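Beta-galactosidase (Bacillus circulans subsp. alkalophilus, PDB 3TTY) hydrolyses terminal beta-galactosidic linkages, releasing galactose, as a trimeric glycoside hydrolase with a TIM-barrel catalytic domain and a dedicated trimerisation domain. Local coordinates at the interface of chains A and B. Sequence-based numbering; all coordinates share one arbitrary frame. Chains: chain A/B, Beta-galactosidase.

Contacts 1 and 2 are two patches of one subunit interface, their C-alpha centres about 16 Å apart, and they have no residue in common. In contact 1, chain A contributes mainly loops of its trimerisation region, joined by the start of helix 215-243, and meets the B segment around 3-10 helix 353-355. In contact 2, the A 3-10 helix 186-188 meets B loops and 3-10 helix 17-19 of the barrel domain. Both B surfaces border the galactose pocket: B:Phe45 lines it, as do B:Glu355 and B:His358 within or beside the contact 1 segment. Trimer assembly therefore probably also supports the shape of the neighbouring active site.

Contact 1: the interface of chains A and B. Residues chain A 215, 414, 462, 491, 495, 497; chain B 351-353, 356-357.
The rings of A:Tyr462 and B:Tyr357 approach tip to tip, each hydroxyl end reaching the other's rim. A:Val491 CG2 covers one face of the A:Tyr462 ring, 3.5 Å above its plane and displaced toward the rim, while CZ of B:Tyr357 lies in plane at the edge. On B:Tyr357, CG of the preceding B:Lys356 sits over the centre of one face, and the A:Tyr462 hydroxyl lies in plane at the edge. This junction between the trimerisation domain of one beta-galactosidase chain and a barrel loop of its neighbour illustrates how a subunit interface can join polar groups of both chains in a connected network. The two phenolic OH atoms of A:Tyr462 and B:Tyr357 are hydrogen-bonded at 2.6 Å, the direction unresolved. The A:Tyr462 hydroxyl OH also donates to A:Asp495 OD1, on its syn lone pair, at 2.7 Å, which helps hold the carboxylate. The other oxygen, A:Asp495 OD2, forms a salt bridge with the B:Lys356 ammonium NZ, again 2.7 Å, met from above the carboxylate plane. Extended beyond CG, the lysine chain bends at its last torsion (chi4 -76°), turning the ammonium aside from the chain's course, and crosses A:Asp495 at about a right angle. B:Lys356 NZ additionally donates to its own chain's B:Ala353 O at 2.9 Å, tilted out of the carbonyl plane, and shares a water with A:Ser414 OG. Such neighbours would probably favour a charged ammonium. Farther along, A:Val497 CG2 packs 3.9 Å from B:Lys356 CD, and the backbone A:Val497 N donates to B:Val351 O at 2.6 Å.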
# COMPACT_ATOMS: atom_id res chain seq x y z
N GLN A 215 -5.09 5.35 23.10
CA GLN A 215 -3.69 5.79 23.08
C GLN A 215 -2.96 5.51 24.39
O GLN A 215 -1.75 5.26 24.40
CB GLN A 215 -3.48 7.24 22.57
CG GLN A 215 -4.71 8.07 22.22
CD GLN A 215 -5.56 7.52 21.08
OE1 GLN A 215 -6.50 6.78 21.33
NE2 GLN A 215 -5.25 7.91 19.85
N SER A 414 -1.96 9.80 18.29
CA SER A 414 -3.16 10.61 18.39
C SER A 414 -4.07 10.45 17.18
O SER A 414 -3.61 10.42 16.03
CB SER A 414 -2.78 12.08 18.56
OG SER A 414 -3.92 12.88 18.81
N TYR A 462 3.17 18.97 23.08
CA TYR A 462 1.85 18.40 23.27
C TYR A 462 1.69 17.78 24.65
O TYR A 462 0.74 18.10 25.37
CB TYR A 462 1.62 17.37 22.17
CG TYR A 462 0.40 16.48 22.32
CD1 TYR A 462 -0.88 16.94 22.03
CD2 TYR A 462 0.55 15.14 22.69
CE1 TYR A 462 -1.99 16.10 22.15
CE2 TYR A 462 -0.54 14.31 22.81
CZ TYR A 462 -1.80 14.78 22.54
OH TYR A 462 -2.88 13.92 22.65
N VAL A 491 -1.93 17.63 26.90
CA VAL A 491 -2.12 16.46 27.76
C VAL A 491 -1.05 16.27 28.83
O VAL A 491 -0.01 16.93 28.82
CB VAL A 491 -2.18 15.16 26.93
CG1 VAL A 491 -3.35 15.21 25.94
CG2 VAL A 491 -0.85 14.93 26.21
N ASP A 495 -1.53 10.97 28.45
CA ASP A 495 -2.27 11.40 27.28
C ASP A 495 -3.70 11.75 27.64
O ASP A 495 -4.62 11.56 26.83
CB ASP A 495 -2.27 10.31 26.18
CG ASP A 495 -2.67 10.88 24.83
OD1 ASP A 495 -2.29 12.04 24.56
OD2 ASP A 495 -3.39 10.19 24.07
N VAL A 497 -6.24 14.81 28.60
CA VAL A 497 -6.30 16.24 28.34
C VAL A 497 -6.30 17.04 29.64
O VAL A 497 -7.03 16.71 30.60
CB VAL A 497 -7.53 16.62 27.50
CG1 VAL A 497 -7.64 18.12 27.38
CG2 VAL A 497 -7.44 15.99 26.13
N VAL B 351 -11.80 12.64 27.31
CA VAL B 351 -10.62 13.19 27.96
C VAL B 351 -9.21 12.62 27.65
O VAL B 351 -8.25 13.36 27.78
CB VAL B 351 -10.88 13.32 29.49
CG1 VAL B 351 -9.60 13.56 30.24
CG2 VAL B 351 -11.87 14.45 29.76
N GLY B 352 -9.03 11.36 27.25
CA GLY B 352 -10.07 10.37 27.06
C GLY B 352 -9.90 9.42 25.88
O GLY B 352 -10.89 9.17 25.20
N ALA B 353 -8.70 8.89 25.61
CA ALA B 353 -8.51 7.97 24.45
C ALA B 353 -8.74 8.61 23.07
O ALA B 353 -8.47 9.79 22.89
CB ALA B 353 -9.37 6.70 24.59
N LYS B 356 -10.95 12.15 22.12
CA LYS B 356 -10.75 13.39 22.88
C LYS B 356 -10.64 14.62 21.99
O LYS B 356 -10.90 15.73 22.44
CB LYS B 356 -9.55 13.29 23.84
CG LYS B 356 -8.22 12.93 23.18
CD LYS B 356 -7.17 12.64 24.24
CE LYS B 356 -5.81 12.30 23.62
NZ LYS B 356 -5.78 10.91 23.07
N TYR B 357 -10.29 14.44 20.72
CA TYR B 357 -10.28 15.57 19.78
C TYR B 357 -11.45 15.54 18.78
O TYR B 357 -11.39 16.17 17.72
CB TYR B 357 -8.90 15.72 19.12
CG TYR B 357 -7.81 15.69 20.16
CD1 TYR B 357 -7.87 16.53 21.27
CD2 TYR B 357 -6.75 14.78 20.07
CE1 TYR B 357 -6.89 16.49 22.25
CE2 TYR B 357 -5.76 14.73 21.04
CZ TYR B 357 -5.84 15.58 22.13
OH TYR B 357 -4.87 15.54 23.11
O HOH W 1 -6.25 11.23 20.36

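Contact 2: the interface of chains A and B. Residues chain A 185-188; chain B 19, 45-47, 84.
B:Phe45 lies alongside A:Trp187, the two side chains pointing the same way, in an apolar contact at the rim of the B galactose pocket. Its CG is anti to the carbonyl carbon (chi1 -71°), which carries the ring out beside the indole. Following the phenylalanine outward, B:Phe45 CB rests 3.8 Å from A:Trp187 CA and also touches the backbone N of A:Ser188. CG faces both A:Trp187 CA and the indole CD1. The CD2-CE2 side of the ring continues the contact: B:Phe45 CD2 comes 3.8 Å from A:Trp187 CD1, and B:Phe45 CE2 meets that atom and, at 4.0 Å, A:Trp187 NE1. A:Trp187 CD1 thus stands over one face of the phenyl ring, toward its rim, the indole tilted against it. On its other side the indole meets A:Phe186, over whose ring centre A:Trp187 CD1 sits 3.4 Å above the plane. Water also links this segment to chain B. A:Ser188 N makes a weak, bent hydrogen bond (120° at H) to B:Phe45 O, whereas A:Ser185 O binds two waters, one leading to B:Ser46 OG and B:Phe45 O, the other to B:Gln19 NE2. That nitrogen also lies in plane at the edge of the A:Phe186 ring, the amide turned 73° to it. An alanine in place of B:Phe45 would probably open a gap beside the indole, leaving A:Trp187 CD1 without its aromatic neighbour across the interface. Because B:Phe45 lines the galactose pocket, the patch probably lets one subunit steady the sugar-binding wall of the next.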
# COMPACT_ATOMS: atom_id res chain seq x y z
N SER A 185 -13.62 4.19 30.91
CA SER A 185 -15.08 4.28 30.86
C SER A 185 -15.53 4.55 29.42
O SER A 185 -16.69 4.31 29.07
CB SER A 185 -15.63 5.32 31.83
OG SER A 185 -15.26 6.61 31.41
N PHE A 186 -14.60 5.05 28.60
CA PHE A 186 -14.83 5.22 27.16
C PHE A 186 -14.89 3.85 26.48
O PHE A 186 -14.09 2.97 26.78
CB PHE A 186 -13.69 6.06 26.55
CG PHE A 186 -13.82 6.33 25.06
CD1 PHE A 186 -14.73 7.26 24.58
CD2 PHE A 186 -12.99 5.69 24.15
CE1 PHE A 186 -14.82 7.52 23.23
CE2 PHE A 186 -13.08 5.94 22.79
CZ PHE A 186 -14.00 6.86 22.33
N TRP A 187 -15.85 3.67 25.57
CA TRP A 187 -16.08 2.40 24.88
C TRP A 187 -16.11 1.16 25.80
O TRP A 187 -15.54 0.12 25.47
CB TRP A 187 -15.07 2.19 23.74
CG TRP A 187 -15.24 3.16 22.57
CD1 TRP A 187 -16.15 4.18 22.48
CD2 TRP A 187 -14.49 3.18 21.35
NE1 TRP A 187 -16.00 4.84 21.28
CE2 TRP A 187 -14.99 4.24 20.57
CE3 TRP A 187 -13.44 2.40 20.84
CZ2 TRP A 187 -14.47 4.56 19.31
CZ3 TRP A 187 -12.92 2.71 19.60
CH2 TRP A 187 -13.44 3.79 18.84
N SER A 188 -16.79 1.28 26.94
CA SER A 188 -16.98 0.13 27.84
C SER A 188 -15.67 -0.66 28.02
O SER A 188 -15.66 -1.89 27.92
CB SER A 188 -18.09 -0.77 27.29
OG SER A 188 -18.34 -1.87 28.14
N GLN B 19 -18.43 9.08 32.39
CA GLN B 19 -17.00 9.37 32.25
C GLN B 19 -16.56 10.51 33.20
O GLN B 19 -15.37 10.76 33.37
CB GLN B 19 -16.64 9.77 30.81
CG GLN B 19 -16.93 8.74 29.74
CD GLN B 19 -16.83 9.33 28.33
OE1 GLN B 19 -16.33 10.45 28.15
NE2 GLN B 19 -17.30 8.58 27.33
N PHE B 45 -22.17 3.24 25.78
CA PHE B 45 -20.95 2.45 25.95
C PHE B 45 -20.57 2.11 27.39
O PHE B 45 -19.45 2.36 27.83
CB PHE B 45 -19.77 3.12 25.24
CG PHE B 45 -19.85 3.04 23.74
CD1 PHE B 45 -19.84 1.80 23.10
CD2 PHE B 45 -19.90 4.19 22.97
CE1 PHE B 45 -19.89 1.71 21.70
CE2 PHE B 45 -19.96 4.12 21.56
CZ PHE B 45 -19.96 2.87 20.93
N SER B 46 -21.48 1.48 28.12
CA SER B 46 -21.21 1.15 29.50
C SER B 46 -21.63 -0.27 29.86
O SER B 46 -22.02 -0.54 30.99
CB SER B 46 -21.88 2.19 30.42
OG SER B 46 -21.19 3.44 30.32
N TRP B 47 -21.53 -1.18 28.90
CA TRP B 47 -21.85 -2.57 29.18
C TRP B 47 -21.04 -3.06 30.39
O TRP B 47 -21.58 -3.67 31.32
CB TRP B 47 -21.57 -3.44 27.95
CG TRP B 47 -22.16 -4.80 28.05
CD1 TRP B 47 -22.56 -5.45 29.18
CD2 TRP B 47 -22.43 -5.70 26.96
NE1 TRP B 47 -23.06 -6.69 28.87
CE2 TRP B 47 -22.99 -6.87 27.51
CE3 TRP B 47 -22.25 -5.62 25.57
CZ2 TRP B 47 -23.39 -7.95 26.73
CZ3 TRP B 47 -22.63 -6.72 24.79
CH2 TRP B 47 -23.19 -7.86 25.38
N ALA B 84 -20.36 -2.49 22.50
CA ALA B 84 -18.99 -2.93 22.80
C ALA B 84 -19.05 -3.83 24.01
O ALA B 84 -19.50 -3.40 25.07
CB ALA B 84 -18.09 -1.75 23.08
O HOH W 2 -18.62 3.30 30.76
O HOH W 3 -18.93 5.89 27.85